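Local coordinates for protein UDP-glucose:anthocyanidin 3-O-glucosyltransferase (Clitoria ternatea, PDB 4REL) that is a UDP-dependent glycosyltransferase of the GT-B fold, built from two Rossmann-like domains, at residues A[206-211]-A[230-235]. Residues are numbered along the deposited sequence; the frame is centred on the assembly and turned at random.
Sequences AKAVVV and LQSLLY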
loop_
_atom_site.group_PDB
_atom_site.type_symbol
_atom_site.label_atom_id
_atom_site.label_comp_id
_atom_site.label_asym_id
_atom_site.label_seq_id
_atom_site.Cartn_x
_atom_site.Cartn_y
_atom_site.Cartn_z
ATOM N N ALA A 206 -10.424 -10.457 -15.198
ATOM C CA ALA A 206 -11.209 -9.435 -14.509
ATOM C C ALA A 206 -11.918 -8.523 -15.497
ATOM O O ALA A 206 -11.342 -8.119 -16.510
ATOM C CB ALA A 206 -10.329 -8.613 -13.586
ATOM N N LYS A 207 -13.169 -8.189 -15.191
ATOM C CA LYS A 207 -13.926 -7.221 -15.984
ATOM C C LYS A 207 -13.208 -5.872 -15.995
ATOM O O LYS A 207 -13.183 -5.168 -17.018
ATOM C CB LYS A 207 -15.336 -7.086 -15.401
ATOM C CG LYS A 207 -16.199 -6.014 -16.052
ATOM C CD LYS A 207 -16.568 -6.358 -17.482
ATOM C CE LYS A 207 -17.662 -5.409 -17.985
ATOM N NZ LYS A 207 -18.172 -5.788 -19.337
ATOM N N ALA A 208 -12.618 -5.521 -14.855
ATOM C CA ALA A 208 -11.771 -4.341 -14.742
ATOM C C ALA A 208 -10.765 -4.533 -13.613
ATOM O O ALA A 208 -11.023 -5.275 -12.655
ATOM C CB ALA A 208 -12.618 -3.088 -14.497
ATOM N N VAL A 209 -9.612 -3.886 -13.735
ATOM C CA VAL A 209 -8.657 -3.832 -12.644
ATOM C C VAL A 209 -8.625 -2.383 -12.177
ATOM O O VAL A 209 -8.421 -1.466 -12.985
ATOM C CB VAL A 209 -7.241 -4.290 -13.080
ATOM C CG1 VAL A 209 -6.241 -4.062 -11.956
ATOM C CG2 VAL A 209 -7.253 -5.763 -13.479
ATOM N N VAL A 210 -8.863 -2.176 -10.884
ATOM C CA VAL A 210 -8.913 -0.831 -10.311
ATOM C C VAL A 210 -7.628 -0.571 -9.522
ATOM O O VAL A 210 -7.337 -1.272 -8.544
ATOM C CB VAL A 210 -10.134 -0.675 -9.387
ATOM C CG1 VAL A 210 -10.113 0.693 -8.688
ATOM C CG2 VAL A 210 -11.417 -0.814 -10.193
ATOM N N VAL A 211 -6.856 0.426 -9.958
ATOM C CA VAL A 211 -5.577 0.728 -9.326
ATOM C C VAL A 211 -5.749 1.896 -8.363
ATOM O O VAL A 211 -6.296 2.933 -8.728
ATOM C CB VAL A 211 -4.480 1.072 -10.363
ATOM C CG1 VAL A 211 -3.183 1.434 -9.646
ATOM C CG2 VAL A 211 -4.243 -0.096 -11.312
ATOM N N LEU A 230 -5.123 -6.194 -20.055
ATOM C CA LEU A 230 -6.331 -6.267 -19.230
ATOM C C LEU A 230 -7.582 -5.883 -20.004
ATOM O O LEU A 230 -7.504 -5.185 -21.014
ATOM C CB LEU A 230 -6.178 -5.363 -17.998
ATOM C CG LEU A 230 -4.950 -5.623 -17.115
ATOM C CD1 LEU A 230 -4.755 -4.479 -16.115
ATOM C CD2 LEU A 230 -5.033 -6.971 -16.392
ATOM N N GLN A 231 -8.744 -6.324 -19.520
ATOM C CA GLN A 231 -10.000 -5.941 -20.153
ATOM C C GLN A 231 -10.257 -4.455 -19.983
ATOM O O GLN A 231 -10.759 -3.793 -20.888
ATOM C CB GLN A 231 -11.170 -6.750 -19.580
ATOM C CG GLN A 231 -11.033 -8.238 -19.815
ATOM C CD GLN A 231 -12.251 -9.021 -19.377
ATOM O OE1 GLN A 231 -13.388 -8.542 -19.475
ATOM N NE2 GLN A 231 -12.026 -10.241 -18.902
ATOM N N SER A 232 -9.891 -3.934 -18.819
ATOM C CA SER A 232 -10.077 -2.521 -18.505
ATOM C C SER A 232 -9.168 -2.149 -17.347
ATOM O O SER A 232 -9.091 -2.882 -16.359
ATOM C CB SER A 232 -11.538 -2.249 -18.132
ATOM O OG SER A 232 -11.736 -0.885 -17.809
ATOM N N LEU A 233 -8.452 -1.033 -17.479
ATOM C CA LEU A 233 -7.598 -0.546 -16.407
ATOM C C LEU A 233 -8.134 0.786 -15.941
ATOM O O LEU A 233 -8.193 1.735 -16.725
ATOM C CB LEU A 233 -6.160 -0.358 -16.902
ATOM C CG LEU A 233 -5.136 0.190 -15.901
ATOM C CD1 LEU A 233 -4.850 -0.809 -14.771
ATOM C CD2 LEU A 233 -3.843 0.541 -16.637
ATOM N N LEU A 234 -8.524 0.859 -14.671
ATOM C CA LEU A 234 -9.134 2.066 -14.123
ATOM C C LEU A 234 -8.338 2.540 -12.914
ATOM O O LEU A 234 -7.952 1.729 -12.060
ATOM C CB LEU A 234 -10.585 1.781 -13.706
ATOM C CG LEU A 234 -11.557 1.250 -14.767
ATOM C CD1 LEU A 234 -12.907 0.828 -14.139
ATOM C CD2 LEU A 234 -11.773 2.298 -15.846
ATOM N N TYR A 235 -8.081 3.844 -12.841
ATOM C CA TYR A 235 -7.412 4.414 -11.675
ATOM C C TYR A 235 -8.432 5.210 -10.869
ATOM O O TYR A 235 -9.098 6.098 -11.403
ATOM C CB TYR A 235 -6.263 5.339 -12.089
ATOM C CG TYR A 235 -5.006 4.661 -12.593
ATOM C CD1 TYR A 235 -3.856 4.615 -11.811
ATOM C CD2 TYR A 235 -4.963 4.088 -13.858
ATOM C CE1 TYR A 235 -2.692 4.003 -12.282
ATOM C CE2 TYR A 235 -3.811 3.481 -14.331
ATOM C CZ TYR A 235 -2.685 3.439 -13.538
ATOM O OH TYR A 235 -1.551 2.841 -14.030
HETATM O O HOH W 1 -8.772 -7.546 -16.905
#
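Residues Val209 to Val211 run parallel to Leu233 to Tyr235, Val209 beside Leu233, Val210 beside Leu234 and Val211 beside Tyr235, with strand axes inclined by 26°. Three backbone hydrogen bonds fix this register: Val209 N to Ser232 O (2.9 Å), Leu234 N to Val209 O (2.9 Å) and Val211 N to Leu234 O (2.7 Å). Leu234 thus donates to one residue and accepts from another two positions on, the signature of parallel pairing. Its O also lies 3.2 Å from Val210 CA in a CA-H...O contact. Ahead of the first direct bond, a water bridges the two segments, donating to Ala206 O and accepting from Gln231 N.

Strand 208-211, helix 220-229 and strand 233-235 form a beta-alpha-beta unit at one margin of a seven-stranded parallel sheet, in which 233-235 is the outermost strand. Val209, Val211, Leu233 and Tyr235 share one face, where helix 220-229 packs on Leu233 and Tyr235. Val211 CG2, placed anti to its carbonyl carbon, meets Leu233 CD1 at 3.6 Å. Val211 and Tyr235 run side by side: Val211 CB lies over one face of the Tyr235 ring, offset toward its rim, 4.1 Å from the centroid and 20° off the normal, a CH-pi contact, while Tyr235 OH is hydrogen-bonded to Asp218. The side chains of Val209 and Leu230 cross at about a right angle, and Val209 CG2 touches both leucine methyls, CD1 and CD2. On the other face, Ala208 CB reaches Leu234 CD1 at 3.9 Å, and helix 431-445 packs through Leu439 against both Val210 and Leu234.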